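Local coordinates for aminotransferase (Psychrobacter arcticus 273-4, PDB 3IF2), which binds pyridoxal 5'-phosphate and probably transfers amino groups between amino acids and keto acids, perhaps as a valine-pyruvate transaminase, at residues Ser18-Met21 with Asp22-Asp26; Ala87-Asp90 with Ala91-Phe95; Pro318-Asn322 with Asp323-Gln327; Ala341-Ala344 with Val345-Lys349; Leu392-Ser396 with Glu397-Pro401. All blocks are in the same frame, centred on the assembly; numbering follows the deposited sequence.

Contact 1. Residues Ser18-Met21 with Asp22-Asp26; sequences SQLM and DDLGD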
# COMPACT_ATOMS: atom_id res chain seq x y z
N SER A 18 -10.95 -14.67 -7.57
CA SER A 18 -11.88 -13.72 -6.90
C SER A 18 -13.13 -14.44 -6.32
O SER A 18 -13.55 -14.12 -5.21
CB SER A 18 -12.26 -12.53 -7.79
OG SER A 18 -13.16 -12.90 -8.81
N GLN A 19 -13.69 -15.42 -7.05
CA GLN A 19 -14.85 -16.21 -6.56
C GLN A 19 -14.47 -17.10 -5.35
O GLN A 19 -15.24 -17.23 -4.41
CB GLN A 19 -15.55 -17.00 -7.69
CG GLN A 19 -16.44 -16.08 -8.57
CD GLN A 19 -16.95 -16.69 -9.90
OE1 GLN A 19 -16.85 -17.90 -10.14
NE2 GLN A 19 -17.50 -15.83 -10.76
N LEU A 20 -13.27 -17.67 -5.38
CA LEU A 20 -12.75 -18.44 -4.24
C LEU A 20 -12.54 -17.48 -3.05
O LEU A 20 -12.99 -17.78 -1.94
CB LEU A 20 -11.44 -19.17 -4.62
CG LEU A 20 -10.71 -20.08 -3.61
CD1 LEU A 20 -11.51 -21.36 -3.29
CD2 LEU A 20 -9.32 -20.44 -4.13
N MSE A 21 -11.89 -16.34 -3.28
CA MSE A 21 -11.66 -15.33 -2.23
C MSE A 21 -12.95 -14.78 -1.61
O MSE A 21 -12.97 -14.48 -0.42
CB MSE A 21 -10.74 -14.18 -2.71
CG MSE A 21 -9.28 -14.59 -2.99
SE MSE A 21 -8.44 -15.63 -1.54
CE MSE A 21 -8.30 -14.12 -0.22
N ASP A 22 -14.01 -14.67 -2.41
CA ASP A 22 -15.33 -14.25 -1.93
C ASP A 22 -15.94 -15.30 -0.99
O ASP A 22 -16.43 -14.95 0.08
CB ASP A 22 -16.31 -13.94 -3.09
CG ASP A 22 -15.96 -12.66 -3.86
OD1 ASP A 22 -15.35 -11.73 -3.30
OD2 ASP A 22 -16.31 -12.59 -5.05
N ASP A 23 -15.90 -16.57 -1.39
CA ASP A 23 -16.40 -17.68 -0.55
C ASP A 23 -15.65 -17.80 0.79
O ASP A 23 -16.26 -18.07 1.82
CB ASP A 23 -16.34 -19.01 -1.31
CG ASP A 23 -17.30 -19.07 -2.49
OD1 ASP A 23 -18.07 -18.12 -2.72
OD2 ASP A 23 -17.28 -20.09 -3.19
N LEU A 24 -14.34 -17.59 0.75
CA LEU A 24 -13.50 -17.60 1.95
C LEU A 24 -13.77 -16.36 2.86
O LEU A 24 -13.73 -16.47 4.10
CB LEU A 24 -11.99 -17.78 1.60
CG LEU A 24 -11.45 -19.22 1.33
CD1 LEU A 24 -12.31 -20.08 0.39
CD2 LEU A 24 -9.95 -19.20 0.86
N GLY A 25 -14.05 -15.21 2.24
CA GLY A 25 -14.42 -13.99 2.97
C GLY A 25 -15.83 -14.07 3.55
O GLY A 25 -16.07 -13.56 4.65
N ASP A 26 -16.76 -14.69 2.82
CA ASP A 26 -18.15 -14.85 3.25
C ASP A 26 -18.27 -15.78 4.47
O ASP A 26 -18.97 -15.44 5.44
CB ASP A 26 -19.06 -15.36 2.10
CG ASP A 26 -19.33 -14.29 1.00
OD1 ASP A 26 -18.96 -13.10 1.14
OD2 ASP A 26 -19.93 -14.66 -0.04

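Contact 2. Residues Ala87-Asp90 with Ala91-Phe95; sequences AFID and ALVGF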
# COMPACT_ATOMS: atom_id res chain seq x y z
N ALA A 87 15.19 4.05 10.73
CA ALA A 87 15.70 3.32 11.89
C ALA A 87 15.61 1.80 11.69
O ALA A 87 16.57 1.08 11.99
CB ALA A 87 14.97 3.77 13.21
N PHE A 88 14.48 1.35 11.16
CA PHE A 88 14.27 -0.08 10.87
C PHE A 88 15.25 -0.61 9.79
O PHE A 88 15.81 -1.69 9.95
CB PHE A 88 12.80 -0.34 10.47
CG PHE A 88 12.42 -1.81 10.34
CD1 PHE A 88 12.74 -2.73 11.36
CD2 PHE A 88 11.66 -2.25 9.27
CE1 PHE A 88 12.34 -4.06 11.28
CE2 PHE A 88 11.25 -3.56 9.17
CZ PHE A 88 11.59 -4.49 10.17
N ILE A 89 15.46 0.17 8.72
CA ILE A 89 16.44 -0.19 7.69
C ILE A 89 17.86 -0.30 8.28
O ILE A 89 18.55 -1.27 7.98
CB ILE A 89 16.40 0.79 6.44
CG1 ILE A 89 15.13 0.55 5.60
CG2 ILE A 89 17.68 0.66 5.56
CD1 ILE A 89 14.87 1.64 4.59
N ASP A 90 18.28 0.67 9.10
CA ASP A 90 19.62 0.64 9.73
C ASP A 90 19.78 -0.59 10.63
O ASP A 90 20.82 -1.25 10.58
CB ASP A 90 19.94 1.90 10.56
CG ASP A 90 20.08 3.16 9.72
OD1 ASP A 90 20.57 3.12 8.56
OD2 ASP A 90 19.71 4.22 10.25
N ALA A 91 18.74 -0.91 11.41
CA ALA A 91 18.72 -2.11 12.26
C ALA A 91 18.89 -3.39 11.41
O ALA A 91 19.71 -4.25 11.74
CB ALA A 91 17.43 -2.18 13.06
N LEU A 92 18.12 -3.45 10.31
CA LEU A 92 18.19 -4.56 9.35
C LEU A 92 19.57 -4.70 8.69
O LEU A 92 20.08 -5.82 8.57
CB LEU A 92 17.07 -4.45 8.28
CG LEU A 92 15.62 -4.72 8.74
CD1 LEU A 92 14.62 -4.26 7.68
CD2 LEU A 92 15.42 -6.20 9.12
N VAL A 93 20.18 -3.57 8.32
CA VAL A 93 21.55 -3.55 7.77
C VAL A 93 22.51 -4.22 8.76
O VAL A 93 23.21 -5.16 8.40
CB VAL A 93 22.04 -2.09 7.48
CG1 VAL A 93 23.55 -2.03 7.24
CG2 VAL A 93 21.27 -1.48 6.28
N GLY A 94 22.52 -3.72 10.00
CA GLY A 94 23.35 -4.29 11.07
C GLY A 94 23.12 -5.78 11.27
O GLY A 94 24.07 -6.57 11.28
N PHE A 95 21.85 -6.14 11.39
CA PHE A 95 21.37 -7.53 11.57
C PHE A 95 21.85 -8.52 10.47
O PHE A 95 22.41 -9.58 10.80
CB PHE A 95 19.84 -7.53 11.66
CG PHE A 95 19.23 -8.89 11.86
CD1 PHE A 95 18.86 -9.67 10.76
CD2 PHE A 95 19.00 -9.38 13.14
CE1 PHE A 95 18.30 -10.92 10.93
CE2 PHE A 95 18.43 -10.63 13.33
CZ PHE A 95 18.09 -11.41 12.22

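Contact 3. Residues Pro318-Asn322 with Asp323-Gln327; sequences PLVAN and DRIKQ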
# COMPACT_ATOMS: atom_id res chain seq x y z
N PRO A 318 13.44 -2.76 17.64
CA PRO A 318 14.20 -3.22 18.79
C PRO A 318 14.43 -4.73 18.85
O PRO A 318 15.47 -5.15 19.34
CB PRO A 318 13.37 -2.73 20.00
CG PRO A 318 12.01 -2.53 19.47
CD PRO A 318 12.24 -2.03 18.07
N LEU A 319 13.49 -5.52 18.34
CA LEU A 319 13.62 -6.99 18.31
C LEU A 319 14.68 -7.45 17.28
O LEU A 319 15.22 -8.56 17.40
CB LEU A 319 12.26 -7.68 18.07
CG LEU A 319 11.06 -7.29 18.96
CD1 LEU A 319 9.80 -8.04 18.57
CD2 LEU A 319 11.34 -7.51 20.43
N VAL A 320 14.95 -6.61 16.26
CA VAL A 320 16.03 -6.87 15.26
C VAL A 320 17.37 -6.47 15.90
O VAL A 320 18.34 -7.25 15.88
CB VAL A 320 15.79 -6.10 13.91
CG1 VAL A 320 17.01 -6.14 13.02
CG2 VAL A 320 14.59 -6.65 13.19
N ALA A 321 17.41 -5.27 16.50
CA ALA A 321 18.60 -4.74 17.20
C ALA A 321 19.21 -5.71 18.20
O ALA A 321 20.44 -5.84 18.25
CB ALA A 321 18.30 -3.41 17.90
N ASN A 322 18.38 -6.41 18.96
CA ASN A 322 18.88 -7.34 20.00
C ASN A 322 18.74 -8.85 19.65
O ASN A 322 18.83 -9.70 20.55
CB ASN A 322 18.20 -7.01 21.34
CG ASN A 322 16.72 -7.39 21.38
OD1 ASN A 322 16.18 -8.05 20.47
ND2 ASN A 322 16.06 -6.99 22.44
N ASP A 323 18.49 -9.15 18.38
CA ASP A 323 18.26 -10.52 17.88
C ASP A 323 17.07 -11.30 18.49
O ASP A 323 16.92 -12.48 18.19
CB ASP A 323 19.55 -11.39 17.93
CG ASP A 323 20.62 -10.92 16.94
OD1 ASP A 323 20.33 -10.18 15.98
OD2 ASP A 323 21.80 -11.34 17.12
N ARG A 324 16.19 -10.65 19.27
CA ARG A 324 15.04 -11.37 19.83
C ARG A 324 14.07 -11.83 18.76
O ARG A 324 13.34 -12.78 18.99
CB ARG A 324 14.31 -10.60 20.95
CG ARG A 324 15.09 -10.51 22.26
CD ARG A 324 14.27 -9.89 23.38
NE ARG A 324 13.33 -10.86 23.96
CZ ARG A 324 12.48 -10.62 24.97
NH1 ARG A 324 12.38 -9.40 25.55
NH2 ARG A 324 11.69 -11.62 25.40
N ILE A 325 14.05 -11.16 17.59
CA ILE A 325 13.23 -11.58 16.44
C ILE A 325 13.63 -13.01 15.98
O ILE A 325 12.76 -13.83 15.69
CB ILE A 325 13.24 -10.51 15.27
CG1 ILE A 325 12.06 -10.73 14.31
CG2 ILE A 325 14.58 -10.46 14.55
CD1 ILE A 325 11.95 -9.68 13.18
N LYS A 326 14.94 -13.29 16.00
CA LYS A 326 15.50 -14.60 15.66
C LYS A 326 15.19 -15.65 16.75
O LYS A 326 14.80 -16.78 16.43
CB LYS A 326 17.02 -14.47 15.44
CG LYS A 326 17.66 -15.61 14.70
CD LYS A 326 19.16 -15.35 14.41
CE LYS A 326 19.76 -16.37 13.42
NZ LYS A 326 19.51 -17.78 13.81
N GLN A 327 15.33 -15.27 18.02
CA GLN A 327 15.04 -16.18 19.15
C GLN A 327 13.57 -16.54 19.21
O GLN A 327 13.21 -17.70 19.45
CB GLN A 327 15.49 -15.61 20.48
CG GLN A 327 16.97 -15.31 20.56
CD GLN A 327 17.38 -14.84 21.93
OE1 GLN A 327 17.43 -15.64 22.88
NE2 GLN A 327 17.66 -13.52 22.07

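Contact 4. Residues Ala341-Ala344 with Val345-Lys349; sequences ATLA and VKLLK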
# COMPACT_ATOMS: atom_id res chain seq x y z
N ALA A 341 1.88 -29.58 12.25
CA ALA A 341 2.02 -30.39 11.02
C ALA A 341 2.05 -31.88 11.38
O ALA A 341 1.37 -32.68 10.72
CB ALA A 341 3.28 -29.98 10.21
N THR A 342 2.80 -32.22 12.42
CA THR A 342 2.90 -33.60 12.92
C THR A 342 1.54 -34.15 13.35
O THR A 342 1.17 -35.28 12.99
CB THR A 342 3.90 -33.69 14.10
OG1 THR A 342 5.17 -33.18 13.65
CG2 THR A 342 4.07 -35.14 14.63
N LEU A 343 0.83 -33.36 14.13
CA LEU A 343 -0.54 -33.67 14.58
C LEU A 343 -1.47 -33.87 13.38
O LEU A 343 -2.24 -34.82 13.36
CB LEU A 343 -1.07 -32.51 15.43
CG LEU A 343 -2.50 -32.52 15.97
CD1 LEU A 343 -2.75 -33.77 16.90
CD2 LEU A 343 -2.75 -31.16 16.67
N ALA A 344 -1.39 -32.97 12.39
CA ALA A 344 -2.20 -33.05 11.18
C ALA A 344 -1.92 -34.33 10.38
O ALA A 344 -2.86 -35.00 9.96
CB ALA A 344 -2.01 -31.79 10.30
N VAL A 345 -0.63 -34.68 10.20
CA VAL A 345 -0.23 -35.92 9.48
C VAL A 345 -0.80 -37.18 10.18
O VAL A 345 -1.30 -38.08 9.49
CB VAL A 345 1.32 -36.06 9.33
CG1 VAL A 345 1.72 -37.44 8.76
CG2 VAL A 345 1.90 -34.95 8.48
N LYS A 346 -0.68 -37.22 11.51
CA LYS A 346 -1.20 -38.31 12.37
C LYS A 346 -2.68 -38.50 12.03
O LYS A 346 -3.08 -39.60 11.61
CB LYS A 346 -1.02 -37.93 13.87
CG LYS A 346 -1.53 -38.84 15.02
CD LYS A 346 -0.44 -39.73 15.63
CE LYS A 346 -0.67 -40.01 17.15
NZ LYS A 346 -2.03 -40.56 17.46
N LEU A 347 -3.44 -37.41 12.15
CA LEU A 347 -4.89 -37.40 11.89
C LEU A 347 -5.26 -37.80 10.46
O LEU A 347 -6.21 -38.56 10.27
CB LEU A 347 -5.52 -36.05 12.25
CG LEU A 347 -5.45 -35.58 13.71
CD1 LEU A 347 -5.97 -34.13 13.75
CD2 LEU A 347 -6.19 -36.49 14.69
N LEU A 348 -4.50 -37.32 9.47
CA LEU A 348 -4.73 -37.66 8.05
C LEU A 348 -4.50 -39.16 7.81
O LEU A 348 -5.28 -39.79 7.11
CB LEU A 348 -3.91 -36.80 7.07
CG LEU A 348 -4.33 -35.33 6.92
CD1 LEU A 348 -3.28 -34.56 6.16
CD2 LEU A 348 -5.65 -35.20 6.21
N LYS A 349 -3.44 -39.71 8.41
CA LYS A 349 -3.16 -41.15 8.33
C LYS A 349 -4.19 -42.03 9.05
O LYS A 349 -4.33 -43.18 8.68
CB LYS A 349 -1.72 -41.49 8.75
CG LYS A 349 -0.69 -41.00 7.70
CD LYS A 349 0.69 -41.63 7.85
CE LYS A 349 1.58 -41.37 6.61
NZ LYS A 349 1.07 -41.96 5.31

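Contact 5. Residues Leu392-Ser396 with Glu397-Pro401; sequences LIVPS and EYFFP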
# COMPACT_ATOMS: atom_id res chain seq x y z
N LEU A 392 -13.71 -25.77 4.92
CA LEU A 392 -13.10 -25.01 3.83
C LEU A 392 -11.62 -25.28 3.68
O LEU A 392 -10.88 -25.10 4.62
CB LEU A 392 -13.35 -23.51 4.01
CG LEU A 392 -14.72 -23.00 3.51
CD1 LEU A 392 -15.89 -23.59 4.29
CD2 LEU A 392 -14.77 -21.48 3.55
N ILE A 393 -11.22 -25.72 2.49
CA ILE A 393 -9.82 -25.93 2.11
C ILE A 393 -9.62 -25.15 0.80
O ILE A 393 -10.53 -24.46 0.38
CB ILE A 393 -9.47 -27.46 2.03
CG1 ILE A 393 -10.36 -28.25 1.06
CG2 ILE A 393 -9.64 -28.09 3.42
CD1 ILE A 393 -10.16 -27.97 -0.41
N VAL A 394 -8.44 -25.20 0.19
CA VAL A 394 -8.21 -24.54 -1.11
C VAL A 394 -7.87 -25.60 -2.18
O VAL A 394 -6.98 -26.44 -1.96
CB VAL A 394 -7.10 -23.47 -1.03
CG1 VAL A 394 -7.08 -22.62 -2.30
CG2 VAL A 394 -7.34 -22.55 0.17
N PRO A 395 -8.59 -25.59 -3.34
CA PRO A 395 -8.29 -26.58 -4.40
C PRO A 395 -7.01 -26.22 -5.16
O PRO A 395 -6.65 -25.04 -5.27
CB PRO A 395 -9.53 -26.52 -5.30
CG PRO A 395 -9.99 -25.12 -5.21
CD PRO A 395 -9.60 -24.62 -3.80
N SER A 396 -6.33 -27.24 -5.66
CA SER A 396 -5.05 -27.09 -6.36
C SER A 396 -5.02 -26.34 -7.69
O SER A 396 -3.97 -25.79 -8.05
CB SER A 396 -4.42 -28.47 -6.59
OG SER A 396 -5.33 -29.41 -7.20
N GLU A 397 -6.13 -26.31 -8.43
CA GLU A 397 -6.11 -25.68 -9.75
C GLU A 397 -5.74 -24.19 -9.81
O GLU A 397 -5.42 -23.71 -10.89
CB GLU A 397 -7.38 -25.99 -10.54
CG GLU A 397 -8.65 -25.30 -10.09
CD GLU A 397 -9.81 -25.64 -11.03
OE1 GLU A 397 -10.33 -26.79 -10.95
OE2 GLU A 397 -10.17 -24.76 -11.86
N TYR A 398 -5.75 -23.48 -8.68
CA TYR A 398 -5.38 -22.06 -8.62
C TYR A 398 -3.91 -21.77 -8.28
O TYR A 398 -3.52 -20.60 -8.26
CB TYR A 398 -6.30 -21.30 -7.64
CG TYR A 398 -7.77 -21.47 -7.97
CD1 TYR A 398 -8.28 -21.08 -9.22
CD2 TYR A 398 -8.67 -22.03 -7.03
CE1 TYR A 398 -9.65 -21.24 -9.55
CE2 TYR A 398 -10.05 -22.19 -7.35
CZ TYR A 398 -10.53 -21.80 -8.61
OH TYR A 398 -11.85 -21.95 -8.93
N PHE A 399 -3.10 -22.81 -8.07
CA PHE A 399 -1.70 -22.65 -7.69
C PHE A 399 -0.70 -22.94 -8.81
O PHE A 399 0.44 -23.27 -8.55
CB PHE A 399 -1.39 -23.53 -6.45
CG PHE A 399 -2.13 -23.13 -5.21
CD1 PHE A 399 -1.58 -22.20 -4.33
CD2 PHE A 399 -3.34 -23.70 -4.91
CE1 PHE A 399 -2.26 -21.82 -3.15
CE2 PHE A 399 -4.03 -23.34 -3.75
CZ PHE A 399 -3.49 -22.39 -2.86
N PHE A 400 -1.12 -22.75 -10.06
CA PHE A 400 -0.27 -22.95 -11.23
C PHE A 400 -0.40 -21.71 -12.10
O PHE A 400 -1.13 -21.73 -13.09
CB PHE A 400 -0.69 -24.23 -11.97
CG PHE A 400 -0.54 -25.50 -11.17
CD1 PHE A 400 -1.57 -25.96 -10.35
CD2 PHE A 400 0.62 -26.26 -11.26
CE1 PHE A 400 -1.44 -27.16 -9.60
CE2 PHE A 400 0.76 -27.45 -10.54
CZ PHE A 400 -0.27 -27.90 -9.70
N PRO A 401 0.25 -20.59 -11.70
CA PRO A 401 0.18 -19.35 -12.48
C PRO A 401 0.81 -19.51 -13.86
O PRO A 401 1.90 -20.06 -13.98
CB PRO A 401 1.01 -18.36 -11.64
CG PRO A 401 1.01 -18.88 -10.33
CD PRO A 401 1.00 -20.36 -10.45

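Contact 1. Residues Ser18-Met21 with Asp22-Asp26
Ser18-Met21 and Asp22-Asp26 are successive turns of helix 16-29, joined by four i to i+4 backbone hydrogen bonds. Asp22 N gives to Ser18 O at 2.9 Å and Asp23 N to Gln19 O at 3.2 Å; Leu24 N and Gly25 N continue the ladder to the carbonyls of Leu20 and Met21. Leu20 and Leu24, four residues apart, supply the apolar side-chain contact, CD1 of Leu20 lying 4.0 Å from CD1 of Leu24. The two leucines reach this meeting by different torsions: CG of Leu20 lies anti to its backbone N (chi1 -178°), while that of Leu24 lies beside the N, which also sets Leu24 CD1 3.3 Å from Leu20 O. The side chains of Asp22 and Asp23 keep close to the carbonyls of Ser18 and Gln19. The carboxylate of Asp22 stands near Ser18 O, with OD2 3.2 Å from that oxygen; both are acceptors, so the approach is not a bond. OD2 of Asp23 is hydrogen-bonded to Tyr383 OH and has a long, weak ion pair with Lys387. Ser18 OG is bound to the backbone N of Thr15, just before the helix begins. The helix runs close to the active site, the side chain of Met21, a selenomethionine here, being about 8 Å from that of the cofactor-binding Tyr155. The leucine face of the helix is the buried one: Leu20 packs on Val394 and Pro395 of strand 394-395 and on Tyr398, and both leucines touch Tyr383 of helix 379-388.

Contact 2. Residues Ala87-Asp90 with Ala91-Phe95
Phe88 and Leu92 form an i, i+4 CH-pi pair on the inward side of helix 86-100, which packs against the central sheet of this PLP-dependent aminotransferase fold. Leu92 CD1 lies over one face of the Phe88 ring, 3.9 Å from its centroid and only 15° off the ring normal, slightly displaced toward the rim. Different first torsions make this possible. In Phe88 the ring carbon CG is anti to the backbone N (chi1 -171°), whereas Leu92 has CG anti to its own carbonyl carbon (chi1 -71°), with CG 3.3 Å from Phe88 O. One residue further along, Ile89 and Val93 repeat the spacing more loosely, through their CG2 methyls at 4.2 Å. Backbone bonds from Ala91, Leu92, Val93 and Gly94 to the carbonyls four residues earlier hold the two turns together. Phe88 and Leu92 both rest on Ile286 of strand 285-288, while Ile89, Leu92 and Val93 share Ile109 of strand 109-112. Phe88 also reaches helix 311-321 at Ala313, Ala316 and Thr317. The CG2 branch of Val93, beside its backbone N, sits 3.2 Å from Ile89 O, the acceptor of Val93 N.

Contact 3. Residues Pro318-Asn322 with Asp323-Gln327
Leu319 and Val320 meet Ile325 in the closely packed part of the turn between helices 311-321 and 324-351. CB of Leu319 lies 4.1 Å from CB of Ile325, and Val320 runs alongside Ile325, the two side chains pointing the same way, with CG2 of Val320 4.0 Å from CD1 of Ile325. The extended Ile325 chain, whose CG1 is anti to the backbone N (chi1 -162°), carries CD1 to that valine methyl. This side is buried: Leu319 continues onto Leu51 and Thr55 of helix 46-60, Val320 onto Phe88 and Phe95 of helix 86-100, and Ile325 onto Phe252 and Ile277. The junction is a tight helix-to-helix turn, in which Asn322 leaves helical geometry and Asp323, at the N-cap position though its side chain makes no capping bond, has a positive phi of 60°. Two backbone bonds span it, Ile325 N to Leu319 O at 2.9 Å and Asp323 N to Val320 O at 3.1 Å; each donor stands above the carbonyl plane of its acceptor. On the exposed side, the Asn322 amide reaches forward to the first residue of the second helix. OD1 of Asn322 accepts from Arg324 N at 2.9 Å, and ND2 of Asn322 lies 3.5 Å from CD of Arg324, the amide crossing the arginine chain obliquely at CG and CD. The amide and guanidinium planes are 46° apart. The guanidinium leads off to a salt bridge with Glu54 and to a glycerol probably from the crystallisation liquor. The Asp323 carboxylate lies against helix 86-100, in a salt bridge with Arg98 and hydrogen-bonded to His99.

Contact 4. Residues Ala341-Ala344 with Val345-Lys349
Leu343 has CG anti to its backbone N (chi1 176°) and Leu347 has CG beside the N (chi1 -62°), and this pairing brings the two side chains together one helical turn apart. Their contact is light: CG of Leu343 is 4.4 Å from CD1 of Leu347. The same torsion in Leu347 lays its CG 3.3 Å from Leu343 O, close to the carbonyl oxygen that its own backbone N also uses. CG2 of Val345, the methyl beside the backbone N, comes to 3.2 Å from Ala341 O. Leu348 packs its CG 3.4 Å from Ala344 O. In Lys346, CB lies near the carbonyls of Thr342 and Leu343 before the bent chain leads its ammonium group away. Four i to i+4 backbone bonds underlie these approaches. The shorter two, each 2.9 Å, run from Val345 N to Ala341 O and from Leu348 N to Ala344 O; those of Lys346 and Leu347 to Thr342 and Leu343 are slightly longer. Thr342 OG1 bonds back to the carbonyl of Gln338, a turn earlier in the helix. These residues form a stretch of the long helix 324-351 packed on a sheet and alongside helix 423-441. Ala344, Val345 and Leu348 lie on Leu368 of strand 367-372, Ala344 and Leu348 also on Met417 of strand 414-418, and Val345 on Phe186 of strand 183-190, while Leu347 and Leu348 face Ile430 of helix 423-441.

Contact 5. Residues Leu392-Ser396 with Glu397-Pro401
Ser396 O is approached by several groups of the turn that follows it. Its hydrogen bond is from Phe399 N, 3.1 Å away and nearly straight at the hydrogen (167°), although the donor stands above the carbonyl plane. This bond closes a type I beta turn, Ser396-Phe399, in which the chain leaves strand 394-395. Around the same oxygen lie the edges of two aromatic rings: CE1 of Phe400 is 3.3 Å from Ser396 O, and the Phe399 ring also turns its edge to it. Phe399 then folds back along the strand, its ring edge meeting Val394: CG1 of Val394 lies 3.5 Å from CE2 of Phe399, the two side chains crossing at about a right angle. Pro395 O stands at this edge too. Because CG1 of Val394 is anti to the backbone N (chi1 -169°), that methyl is the branch presented to the ring. The Phe399 side chain is about 4 Å from that of Asn217, which binds pyridoxal phosphate. Pro395 meets Tyr398 obliquely, through CG and the tyrosine CE2 at 3.6 Å. Ser396 OG is anchored outside the turn, bonded to Ala411 O, Cys414 O and Thr379 OG1. The backbone of Val394 and Ser396 pairs with strand 414-418 at Arg416 and Cys414, helix 16-29 packs on Val394, Pro395 and Tyr398 through Leu20, and helix 379-388 touches Glu397 and Tyr398 through Leu380.

The five contacts gather into two clusters and one outlying helix. Contacts 1 and 5 touch, with CD2 of Leu20 3.4 Å from CD2 of Tyr398 and 3.6 Å from CG1 of Val394. Contacts 2 and 3, across the centre of the chain from them, meet where CB of Phe95 lies 3.4 Å from CG1 of Val320. Contact 4 shares helix 324-351 with contact 3, yet their nearest atoms are about 18 Å apart, those of contacts 4 and 5 about 9 Å. The distances are consistent with a cofactor lying between the clusters: side chains of Phe399 and Met21 come within about 8 and 9 Å of a bound pyridoxal phosphate, that of Phe88 within about 11 Å.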